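PDB 5BU9: beta-N-acetylhexosaminidase from Beutenbergia cavernae, which probably hydrolyses terminal non-reducing N-acetyl-D-hexosamine residues from N-acetyl-beta-D-hexosaminides, as a member of glycoside hydrolase family 3. Local coordinates for residues 11-16 against 331-336; 76-81 against 86-91; 274-277 against 283-286; 310-315 against 320-325. All coordinates share one frame; numbering follows the deposited sequence.

Interaction 1 (11-16 against 331-336); sequences VGQLFM and RRVLAA
Gln13 and Val333 meet where the short connection between helix 7-12 and strand 15-20 faces the last turns of helix 320-336. Val333 is directed at Gln13, and its CG1 stops 3.6 Å from Gln13 O. With CG1 placed opposite the backbone N (chi1 174°), the usual choice for a helical valine, this methyl meets the glutamine while CG2 turns to Leu14, whose CD2 lies 4.2 Å from Val333 CG2.

The Gln13 side chain is folded rather than stretched: a bend at chi2 (-68°) carries the amide beside the helix. There Gln13 OE1 rests against two methyls at once, 3.9 Å from Val333 CG1 and 3.9 Å from Leu334 CD2. Leu334 comes from the next helix position, and its side chain runs across that of Gln13 at about a right angle. Leucine suits this position because its CD2 branch reaches far enough from the helix to touch the amide.

The type I turn from Gly12 to Phe15 puts Gln13 and Leu14 at its two central positions, and both side chains touch the helix. Between the two segments the contact is thus mostly of methyls against a carbonyl and an amide, with one methyl-methyl pair, held by dispersion and shape. Gln13 OE1 has its hydrogen bond from Lys337, just past the helix segment, so the methyls beside it need supply only van der Waals contact.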
loop_
_atom_site.group_PDB
_atom_site.type_symbol
_atom_site.label_atom_id
_atom_site.label_comp_id
_atom_site.label_asym_id
_atom_site.label_seq_id
_atom_site.Cartn_x
_atom_site.Cartn_y
_atom_site.Cartn_z
ATOM N N VAL A 11 -11.288 12.888 -6.424
ATOM C CA VAL A 11 -9.900 12.715 -6.803
ATOM C C VAL A 11 -9.026 12.647 -5.538
ATOM O O VAL A 11 -8.184 11.758 -5.398
ATOM C CB VAL A 11 -9.441 13.835 -7.721
ATOM C CG1 VAL A 11 -7.947 13.741 -7.907
ATOM C CG2 VAL A 11 -10.127 13.711 -9.047
ATOM N N GLY A 12 -9.263 13.561 -4.604
ATOM C CA GLY A 12 -8.505 13.608 -3.370
ATOM C C GLY A 12 -8.534 12.281 -2.648
ATOM O O GLY A 12 -7.538 11.870 -2.062
ATOM N N GLN A 13 -9.646 11.564 -2.728
ATOM C CA GLN A 13 -9.700 10.246 -2.086
ATOM C C GLN A 13 -8.772 9.183 -2.694
ATOM O O GLN A 13 -8.543 8.148 -2.059
ATOM C CB GLN A 13 -11.133 9.711 -2.122
ATOM C CG GLN A 13 -12.061 10.532 -1.335
ATOM C CD GLN A 13 -11.784 10.441 0.143
ATOM O OE1 GLN A 13 -11.677 9.345 0.698
ATOM N NE2 GLN A 13 -11.649 11.595 0.790
ATOM N N LEU A 14 -8.303 9.421 -3.931
ATOM C CA LEU A 14 -7.435 8.498 -4.682
ATOM C C LEU A 14 -5.943 8.697 -4.380
ATOM O O LEU A 14 -5.073 8.116 -5.050
ATOM C CB LEU A 14 -7.688 8.650 -6.192
ATOM C CG LEU A 14 -9.152 8.594 -6.657
ATOM C CD1 LEU A 14 -9.190 8.580 -8.184
ATOM C CD2 LEU A 14 -9.885 7.370 -6.080
ATOM N N PHE A 15 -5.635 9.513 -3.370
ATOM C CA PHE A 15 -4.242 9.745 -2.995
ATOM C C PHE A 15 -3.951 9.452 -1.522
ATOM O O PHE A 15 -4.800 9.642 -0.646
ATOM C CB PHE A 15 -3.834 11.180 -3.310
ATOM C CG PHE A 15 -3.609 11.437 -4.772
ATOM C CD1 PHE A 15 -4.683 11.703 -5.620
ATOM C CD2 PHE A 15 -2.334 11.423 -5.299
ATOM C CE1 PHE A 15 -4.486 11.947 -6.968
ATOM C CE2 PHE A 15 -2.117 11.672 -6.654
ATOM C CZ PHE A 15 -3.194 11.938 -7.490
HETATM N N MSE A 16 -2.736 8.974 -1.270
HETATM C CA MSE A 16 -2.253 8.772 0.083
HETATM C C MSE A 16 -0.933 9.541 0.233
HETATM O O MSE A 16 0.069 9.192 -0.390
HETATM C CB MSE A 16 -2.092 7.276 0.399
HETATM C CG MSE A 16 -1.743 7.006 1.887
HETATM SE SE MSE A 16 -1.610 5.105 2.308
HETATM C CE MSE A 16 -3.475 4.765 2.730
ATOM N N ARG A 331 -15.394 5.360 -5.505
ATOM C CA ARG A 331 -16.454 4.553 -4.904
ATOM C C ARG A 331 -15.845 3.371 -4.134
ATOM O O ARG A 331 -16.351 3.037 -3.077
ATOM C CB ARG A 331 -17.442 4.058 -5.977
ATOM C CG ARG A 331 -18.893 4.205 -5.621
ATOM C CD ARG A 331 -19.834 3.843 -6.793
ATOM N NE ARG A 331 -19.778 4.851 -7.841
ATOM C CZ ARG A 331 -19.364 4.623 -9.078
ATOM N NH1 ARG A 331 -18.991 3.391 -9.426
ATOM N NH2 ARG A 331 -19.349 5.622 -9.973
ATOM N N ARG A 332 -14.774 2.746 -4.644
ATOM C CA ARG A 332 -14.119 1.649 -3.897
ATOM C C ARG A 332 -13.503 2.159 -2.626
ATOM O O ARG A 332 -13.557 1.496 -1.583
ATOM C CB ARG A 332 -13.034 0.952 -4.712
ATOM C CG ARG A 332 -13.595 0.324 -5.991
ATOM C CD ARG A 332 -12.568 -0.430 -6.790
ATOM N NE ARG A 332 -13.083 -0.687 -8.120
ATOM C CZ ARG A 332 -12.683 -0.072 -9.227
ATOM N NH1 ARG A 332 -11.697 0.816 -9.181
ATOM N NH2 ARG A 332 -13.245 -0.377 -10.398
ATOM N N VAL A 333 -12.902 3.337 -2.720
ATOM C CA VAL A 333 -12.253 3.914 -1.566
ATOM C C VAL A 333 -13.289 4.285 -0.491
ATOM O O VAL A 333 -13.108 3.924 0.672
ATOM C CB VAL A 333 -11.408 5.101 -1.956
ATOM C CG1 VAL A 333 -10.862 5.789 -0.689
ATOM C CG2 VAL A 333 -10.267 4.642 -2.884
ATOM N N LEU A 334 -14.393 4.940 -0.873
ATOM C CA LEU A 334 -15.395 5.289 0.129
ATOM C C LEU A 334 -16.019 4.032 0.733
ATOM O O LEU A 334 -16.267 3.967 1.938
ATOM C CB LEU A 334 -16.476 6.196 -0.461
ATOM C CG LEU A 334 -15.911 7.515 -0.978
ATOM C CD1 LEU A 334 -16.970 8.279 -1.733
ATOM C CD2 LEU A 334 -15.382 8.350 0.156
ATOM N N ALA A 335 -16.264 3.022 -0.091
ATOM C CA ALA A 335 -16.824 1.769 0.425
ATOM C C ALA A 335 -15.865 1.073 1.398
ATOM O O ALA A 335 -16.304 0.472 2.364
ATOM C CB ALA A 335 -17.165 0.842 -0.704
ATOM N N ALA A 336 -14.555 1.148 1.149
ATOM C CA ALA A 336 -13.610 0.565 2.095
ATOM C C ALA A 336 -13.616 1.380 3.394
ATOM O O ALA A 336 -13.275 0.874 4.442
ATOM C CB ALA A 336 -12.209 0.509 1.500
#

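Interaction 2 (76-81 against 86-91); sequences VATDQE and QVLRGP
Gln80 and Gln86 face each other as an antiparallel, non-hydrogen-bonded pair with CA atoms 4.5 Å apart, and beyond them Val87 N donates to Asp79 O at 3.0 Å, tilted 27° out of the carbonyl plane. Gln80 then takes over from the main chain with its own amide. A bend at chi2 (83°) swings that amide across the Gln86 side chain to the backbone of Leu88, where it bonds twice. OE1 of Gln80 accepts from Leu88 N at 3.0 Å and NE2 of Gln80 donates to Leu88 O at 2.8 Å, each bond lying in the plane of its acceptor carbonyl, on a lone pair. Donor and acceptor together hold the amide against rotation, a task for which glutamine has both the reach and the chemistry.

Leu88 O is gripped a second time by NE2 of the extended Gln86, 3.0 Å away; the two amide planes stand 74° apart. Gln86 NE2 also bonds Ser94 O. Nearer the start of the strand, Thr78 OG1 abuts Val87 CB at 3.2 Å while bonding Leu42 O, and Thr78 CG2 packs on Leu88 CD1 at 3.7 Å.

Asp79 OD1 hydrogen-bonds a glycerol, probably from the crystallisation liquor. The arrangement is a short beta hairpin at the C-terminal end of strand 75-82, a strand of the parallel barrel sheet, which is the end where TIM-barrel enzymes carry their active sites.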
loop_
_atom_site.group_PDB
_atom_site.type_symbol
_atom_site.label_atom_id
_atom_site.label_comp_id
_atom_site.label_asym_id
_atom_site.label_seq_id
_atom_site.Cartn_x
_atom_site.Cartn_y
_atom_site.Cartn_z
ATOM N N VAL A 76 -5.378 6.025 7.692
ATOM C CA VAL A 76 -4.103 6.383 8.296
ATOM C C VAL A 76 -3.245 5.125 8.297
ATOM O O VAL A 76 -3.504 4.176 9.046
ATOM C CB VAL A 76 -4.271 6.930 9.729
ATOM C CG1 VAL A 76 -2.958 7.438 10.216
ATOM C CG2 VAL A 76 -5.336 8.004 9.790
ATOM N N ALA A 77 -2.245 5.116 7.437
ATOM C CA ALA A 77 -1.458 3.929 7.192
ATOM C C ALA A 77 -0.059 4.118 7.678
ATOM O O ALA A 77 0.411 5.255 7.774
ATOM C CB ALA A 77 -1.430 3.616 5.680
ATOM N N THR A 78 0.629 3.013 7.952
ATOM C CA THR A 78 2.088 3.063 8.067
ATOM C C THR A 78 2.640 1.711 7.607
ATOM O O THR A 78 1.878 0.804 7.265
ATOM C CB THR A 78 2.577 3.421 9.508
ATOM O OG1 THR A 78 3.991 3.601 9.491
ATOM C CG2 THR A 78 2.265 2.318 10.484
ATOM N N ASP A 79 3.959 1.601 7.562
ATOM C CA ASP A 79 4.650 0.345 7.252
ATOM C C ASP A 79 5.030 -0.409 8.510
ATOM O O ASP A 79 6.152 -0.201 9.021
ATOM C CB ASP A 79 5.950 0.597 6.466
ATOM C CG ASP A 79 5.735 0.717 4.957
ATOM O OD1 ASP A 79 4.594 0.528 4.460
ATOM O OD2 ASP A 79 6.738 1.000 4.266
ATOM N N GLN A 80 4.149 -1.293 9.003
ATOM C CA GLN A 80 4.465 -2.024 10.237
ATOM C C GLN A 80 4.524 -3.525 9.920
ATOM O O GLN A 80 3.664 -4.278 10.326
ATOM C CB GLN A 80 3.443 -1.716 11.346
ATOM C CG GLN A 80 3.910 -2.076 12.789
ATOM C CD GLN A 80 4.794 -1.001 13.448
ATOM O OE1 GLN A 80 5.484 -0.263 12.764
ATOM N NE2 GLN A 80 4.747 -0.903 14.780
ATOM N N GLU A 81 5.540 -3.946 9.173
ATOM C CA GLU A 81 5.707 -5.367 8.823
ATOM C C GLU A 81 6.356 -6.127 9.955
ATOM O O GLU A 81 6.008 -7.278 10.214
ATOM C CB GLU A 81 6.575 -5.552 7.561
ATOM C CG GLU A 81 6.030 -4.910 6.275
ATOM C CD GLU A 81 7.062 -4.895 5.153
ATOM O OE1 GLU A 81 7.963 -5.761 5.113
ATOM O OE2 GLU A 81 7.000 -3.984 4.317
ATOM N N GLN A 86 9.710 -1.533 10.299
ATOM C CA GLN A 86 8.791 -1.235 11.388
ATOM C C GLN A 86 8.891 0.263 11.632
ATOM O O GLN A 86 9.831 0.725 12.280
ATOM C CB GLN A 86 9.125 -2.045 12.661
ATOM C CG GLN A 86 8.065 -1.857 13.786
ATOM C CD GLN A 86 8.393 -2.581 15.072
ATOM O OE1 GLN A 86 9.066 -3.614 15.063
ATOM N NE2 GLN A 86 7.908 -2.044 16.200
ATOM N N VAL A 87 7.965 1.034 11.070
ATOM C CA VAL A 87 8.096 2.475 11.153
ATOM C C VAL A 87 7.888 2.922 12.606
ATOM O O VAL A 87 8.546 3.836 13.079
ATOM C CB VAL A 87 7.110 3.191 10.228
ATOM C CG1 VAL A 87 7.077 4.690 10.584
ATOM C CG2 VAL A 87 7.473 2.960 8.731
ATOM N N LEU A 88 6.964 2.278 13.309
ATOM C CA LEU A 88 6.569 2.766 14.629
ATOM C C LEU A 88 7.164 1.888 15.720
ATOM O O LEU A 88 6.827 0.699 15.867
ATOM C CB LEU A 88 5.040 2.834 14.737
ATOM C CG LEU A 88 4.401 3.828 13.747
ATOM C CD1 LEU A 88 2.878 3.796 13.825
ATOM C CD2 LEU A 88 4.934 5.258 13.956
ATOM N N ARG A 89 8.038 2.496 16.498
ATOM C CA ARG A 89 8.785 1.784 17.515
ATOM C C ARG A 89 8.794 2.619 18.779
ATOM O O ARG A 89 8.400 3.779 18.739
ATOM C CB ARG A 89 10.215 1.497 17.018
ATOM C CG ARG A 89 10.790 0.168 17.494
ATOM C CD ARG A 89 12.279 0.082 17.231
ATOM N NE ARG A 89 12.579 0.408 15.839
ATOM C CZ ARG A 89 12.453 -0.450 14.828
ATOM N NH1 ARG A 89 12.758 -0.072 13.575
ATOM N NH2 ARG A 89 12.029 -1.691 15.078
ATOM N N GLY A 90 9.222 2.042 19.903
ATOM C CA GLY A 90 9.385 2.820 21.118
ATOM C C GLY A 90 8.339 2.508 22.174
ATOM O O GLY A 90 7.727 1.440 22.125
ATOM N N PRO A 91 8.127 3.443 23.130
ATOM C CA PRO A 91 7.196 3.217 24.252
ATOM C C PRO A 91 5.781 2.813 23.810
ATOM O O PRO A 91 5.092 3.558 23.103
ATOM C CB PRO A 91 7.194 4.565 24.979
ATOM C CG PRO A 91 8.572 5.125 24.672
ATOM C CD PRO A 91 8.817 4.745 23.239
#

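Interaction 3 (274-277 against 283-286); sequences EQVQ and DRAI
Arg284 extends from helix 281-291 to the loop at Val276 and Gln277, and its guanidinium ends with the Gln277 amide over one face. The two flat groups are neither stacked nor perpendicular, their planes being 63° apart, and the two side chains meet at a slant. The orientation of this amide is uncertain, and its two ends may be exchanged.

Val276 meets the arginine lower down its chain. Its CG2 methyl lies 3.9 Å from Arg284 CD, a contact with the aliphatic part of the side chain, while its carbonyl looks obliquely at the guanidinium, with Val276 O 3.2 Å from Arg284 NE. A compact, branched valine fits here because it can pack on the methylene groups and on Thr232 and Phe246 without a polar end of its own to satisfy.

The arginine leaves the helix with CG opposite its carbonyl carbon (chi1 -61°) and runs straight through chi2; a turn at chi3 (-148°) then aims the planar group into the loop. Its clear hydrogen bonds run to the rest of the same loop, from NE to Trp279 O and from NH1 to Val270 O.

Arginine suits this buried place because its methylenes serve the apolar neighbours and its several N-H groups can serve backbone carbonyls pointing from different parts of one loop. The chemistry implies a positive group that gives hydrogen bonds to main-chain oxygens, whose dipoles would be expected to stabilise its charge while it ties the loop after strand 264-267 to the following helix.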
loop_
_atom_site.group_PDB
_atom_site.type_symbol
_atom_site.label_atom_id
_atom_site.label_comp_id
_atom_site.label_asym_id
_atom_site.label_seq_id
_atom_site.Cartn_x
_atom_site.Cartn_y
_atom_site.Cartn_z
ATOM N N GLU A 274 13.045 5.124 -8.012
ATOM C CA GLU A 274 13.797 5.373 -9.223
ATOM C C GLU A 274 13.117 4.724 -10.422
ATOM O O GLU A 274 13.157 5.266 -11.504
ATOM C CB GLU A 274 15.229 4.853 -9.100
ATOM C CG GLU A 274 16.140 5.238 -10.260
ATOM C CD GLU A 274 16.351 6.764 -10.389
ATOM O OE1 GLU A 274 15.978 7.539 -9.453
ATOM O OE2 GLU A 274 16.893 7.183 -11.436
ATOM N N GLN A 275 12.457 3.587 -10.200
ATOM C CA GLN A 275 11.860 2.817 -11.269
ATOM C C GLN A 275 10.822 3.638 -12.059
ATOM O O GLN A 275 10.611 3.384 -13.239
ATOM C CB GLN A 275 11.207 1.563 -10.704
ATOM C CG GLN A 275 10.319 0.816 -11.725
ATOM C CD GLN A 275 11.124 -0.157 -12.579
ATOM O OE1 GLN A 275 12.369 -0.089 -12.610
ATOM N NE2 GLN A 275 10.430 -1.088 -13.257
ATOM N N VAL A 276 10.189 4.637 -11.426
ATOM C CA VAL A 276 9.187 5.412 -12.176
ATOM C C VAL A 276 9.508 6.887 -12.372
ATOM O O VAL A 276 8.639 7.651 -12.789
ATOM C CB VAL A 276 7.790 5.271 -11.529
ATOM C CG1 VAL A 276 7.336 3.852 -11.639
ATOM C CG2 VAL A 276 7.773 5.766 -10.047
ATOM N N GLN A 277 10.750 7.291 -12.109
ATOM C CA GLN A 277 11.116 8.705 -12.248
ATOM C C GLN A 277 11.128 9.156 -13.716
ATOM O O GLN A 277 11.054 10.343 -13.954
ATOM C CB GLN A 277 12.486 8.995 -11.620
ATOM C CG GLN A 277 12.508 8.888 -10.115
ATOM C CD GLN A 277 11.458 9.757 -9.428
ATOM O OE1 GLN A 277 10.465 9.249 -8.841
ATOM N NE2 GLN A 277 11.670 11.061 -9.483
ATOM N N ASP A 283 1.965 12.034 -14.752
ATOM C CA ASP A 283 1.751 10.771 -15.502
ATOM C C ASP A 283 1.775 9.527 -14.619
ATOM O O ASP A 283 1.040 8.570 -14.893
ATOM C CB ASP A 283 2.772 10.595 -16.624
ATOM C CG ASP A 283 2.507 11.529 -17.796
ATOM O OD1 ASP A 283 1.437 12.186 -17.794
ATOM O OD2 ASP A 283 3.365 11.608 -18.702
ATOM N N ARG A 284 2.589 9.519 -13.568
ATOM C CA ARG A 284 2.560 8.367 -12.657
ATOM C C ARG A 284 1.149 8.152 -12.109
ATOM O O ARG A 284 0.636 7.016 -12.054
ATOM C CB ARG A 284 3.535 8.552 -11.497
ATOM C CG ARG A 284 4.956 8.690 -11.931
ATOM C CD ARG A 284 5.842 9.052 -10.783
ATOM N NE ARG A 284 6.924 9.877 -11.304
ATOM C CZ ARG A 284 7.703 10.649 -10.566
ATOM N NH1 ARG A 284 7.579 10.682 -9.233
ATOM N NH2 ARG A 284 8.609 11.383 -11.169
ATOM N N ALA A 285 0.529 9.246 -11.672
ATOM C CA ALA A 285 -0.786 9.144 -11.072
ATOM C C ALA A 285 -1.816 8.700 -12.128
ATOM O O ALA A 285 -2.635 7.794 -11.899
ATOM C CB ALA A 285 -1.199 10.487 -10.425
ATOM N N ILE A 286 -1.752 9.343 -13.291
ATOM C CA ILE A 286 -2.720 9.101 -14.348
ATOM C C ILE A 286 -2.610 7.659 -14.847
ATOM O O ILE A 286 -3.633 6.972 -14.967
ATOM C CB ILE A 286 -2.550 10.113 -15.487
ATOM C CG1 ILE A 286 -3.106 11.467 -15.041
ATOM C CG2 ILE A 286 -3.315 9.649 -16.738
ATOM C CD1 ILE A 286 -2.660 12.617 -15.908
#

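Interaction 4 (310-315 against 320-325); sequences AAVVAK and PDFAAI
Val312 is the first residue of segment 310-315 to touch segment 320-325, meeting the rim of the Phe322 ring in two ways. Its methyl CG1 is 3.7 Å from Phe322 CE2, and its carbonyl oxygen lies in the ring plane, with Val312 O 3.6 Å from the same Phe322 CE2. The electron-poor ring hydrogens suit an approach by oxygen at this edge. Valine keeps the site short and apolar, its side chain standing at about a right angle to that of the phenylalanine.

These residues belong to a helical hairpin: helix 305-318 gives way almost at once to helix 320-336, and the two join the helical layer around the TIM barrel. Asp319, in the turn between them, accepts a hydrogen bond from Phe322 N.

One turn further along, Lys315 lays its chain over one face of the ring. Fully extended through chi3 (174°), it carries CD to 3.7 Å from the Phe322 ring centroid, 13° off the normal, a CH-pi contact for which lysine has a long enough run of methylenes; CE follows, 3.6 Å from Phe322 CG. Only at chi4 (73°) does the chain bend, lifting NZ toward weak, long ion pairs with Asp319 and Glu290.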
loop_
_atom_site.group_PDB
_atom_site.type_symbol
_atom_site.label_atom_id
_atom_site.label_comp_id
_atom_site.label_asym_id
_atom_site.label_seq_id
_atom_site.Cartn_x
_atom_site.Cartn_y
_atom_site.Cartn_z
ATOM N N ALA A 310 -3.664 17.810 -8.975
ATOM C CA ALA A 310 -4.208 18.814 -9.903
ATOM C C ALA A 310 -4.292 18.239 -11.304
ATOM O O ALA A 310 -5.240 18.504 -12.036
ATOM C CB ALA A 310 -3.364 20.071 -9.910
ATOM N N ALA A 311 -3.285 17.456 -11.669
ATOM C CA ALA A 311 -3.270 16.845 -12.978
ATOM C C ALA A 311 -4.422 15.843 -13.121
ATOM O O ALA A 311 -5.019 15.759 -14.190
ATOM C CB ALA A 311 -1.955 16.169 -13.224
ATOM N N VAL A 312 -4.716 15.084 -12.057
ATOM C CA VAL A 312 -5.763 14.069 -12.133
ATOM C C VAL A 312 -7.119 14.770 -12.209
ATOM O O VAL A 312 -7.967 14.361 -12.996
ATOM C CB VAL A 312 -5.706 13.064 -10.969
ATOM C CG1 VAL A 312 -6.906 12.119 -11.035
ATOM C CG2 VAL A 312 -4.415 12.232 -11.062
ATOM N N VAL A 313 -7.299 15.855 -11.450
ATOM C CA VAL A 313 -8.516 16.659 -11.551
ATOM C C VAL A 313 -8.678 17.198 -12.960
ATOM O O VAL A 313 -9.743 17.070 -13.557
ATOM C CB VAL A 313 -8.532 17.842 -10.548
ATOM C CG1 VAL A 313 -9.684 18.817 -10.901
ATOM C CG2 VAL A 313 -8.702 17.350 -9.160
ATOM N N ALA A 314 -7.623 17.803 -13.504
ATOM C CA ALA A 314 -7.749 18.445 -14.811
ATOM C C ALA A 314 -8.079 17.421 -15.895
ATOM O O ALA A 314 -8.871 17.704 -16.799
ATOM C CB ALA A 314 -6.485 19.210 -15.163
ATOM N N LYS A 315 -7.516 16.215 -15.807
ATOM C CA LYS A 315 -7.810 15.236 -16.861
ATOM C C LYS A 315 -9.255 14.693 -16.751
ATOM O O LYS A 315 -9.873 14.419 -17.758
ATOM C CB LYS A 315 -6.804 14.096 -16.839
ATOM C CG LYS A 315 -7.006 13.033 -17.983
ATOM C CD LYS A 315 -5.990 11.932 -17.882
ATOM C CE LYS A 315 -6.234 10.810 -18.876
ATOM N NZ LYS A 315 -5.908 11.189 -20.253
ATOM N N PRO A 320 -13.908 12.361 -20.525
ATOM C CA PRO A 320 -14.990 11.565 -19.929
ATOM C C PRO A 320 -14.619 10.098 -19.571
ATOM O O PRO A 320 -15.093 9.585 -18.564
ATOM C CB PRO A 320 -16.085 11.600 -21.011
ATOM C CG PRO A 320 -15.788 12.838 -21.846
ATOM C CD PRO A 320 -14.293 13.025 -21.796
ATOM N N ASP A 321 -13.809 9.410 -20.367
ATOM C CA ASP A 321 -13.461 8.040 -20.029
ATOM C C ASP A 321 -12.644 8.026 -18.702
ATOM O O ASP A 321 -12.848 7.198 -17.824
ATOM C CB ASP A 321 -12.655 7.385 -21.145
ATOM C CG ASP A 321 -13.513 6.928 -22.316
ATOM O OD1 ASP A 321 -14.746 6.751 -22.155
ATOM O OD2 ASP A 321 -12.940 6.742 -23.419
ATOM N N PHE A 322 -11.714 8.953 -18.550
ATOM C CA PHE A 322 -10.882 8.995 -17.352
ATOM C C PHE A 322 -11.731 9.427 -16.146
ATOM O O PHE A 322 -11.545 8.935 -15.044
ATOM C CB PHE A 322 -9.698 9.951 -17.565
ATOM C CG PHE A 322 -8.727 9.987 -16.407
ATOM C CD1 PHE A 322 -7.828 8.946 -16.203
ATOM C CD2 PHE A 322 -8.721 11.052 -15.516
ATOM C CE1 PHE A 322 -6.926 8.976 -15.132
ATOM C CE2 PHE A 322 -7.834 11.082 -14.450
ATOM C CZ PHE A 322 -6.956 10.033 -14.244
ATOM N N ALA A 323 -12.642 10.370 -16.360
ATOM C CA ALA A 323 -13.593 10.784 -15.321
ATOM C C ALA A 323 -14.375 9.588 -14.783
ATOM O O ALA A 323 -14.577 9.495 -13.573
ATOM C CB ALA A 323 -14.581 11.874 -15.857
ATOM N N ALA A 324 -14.808 8.685 -15.668
ATOM C CA ALA A 324 -15.621 7.553 -15.244
ATOM C C ALA A 324 -14.743 6.591 -14.450
ATOM O O ALA A 324 -15.177 6.026 -13.441
ATOM C CB ALA A 324 -16.296 6.848 -16.451
ATOM N N ILE A 325 -13.493 6.451 -14.871
ATOM C CA ILE A 325 -12.529 5.623 -14.152
ATOM C C ILE A 325 -12.260 6.171 -12.741
ATOM O O ILE A 325 -12.279 5.426 -11.750
ATOM C CB ILE A 325 -11.233 5.472 -14.972
ATOM C CG1 ILE A 325 -11.512 4.556 -16.192
ATOM C CG2 ILE A 325 -10.070 4.927 -14.083
ATOM C CD1 ILE A 325 -10.363 4.520 -17.225
#

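How the interactions relate
Interactions 1, 3 and 4 form one continuous region on one side of the barrel, largely in its helical layer. Interaction 1 meets interaction 4 through Val11 CG1, 3.7 Å from Val312 CG1, and the two share helix 320-336. Interaction 3 joins the same group, with Ile286 CG2 3.7 Å from Lys315 CD, and Phe15 CZ of interaction 1 lies 3.8 Å from Ala285 CB. Interaction 2 stands apart, its centre about 33 Å from that of interaction 4 and about 26 Å from that of interaction 3. Its link to interaction 1 is packing between two strands of the same sheet, where Met16 SE lies 3.7 Å from Ala77 CB. Of the four, it is interaction 2 that reaches the bound glycerol, through Asp79.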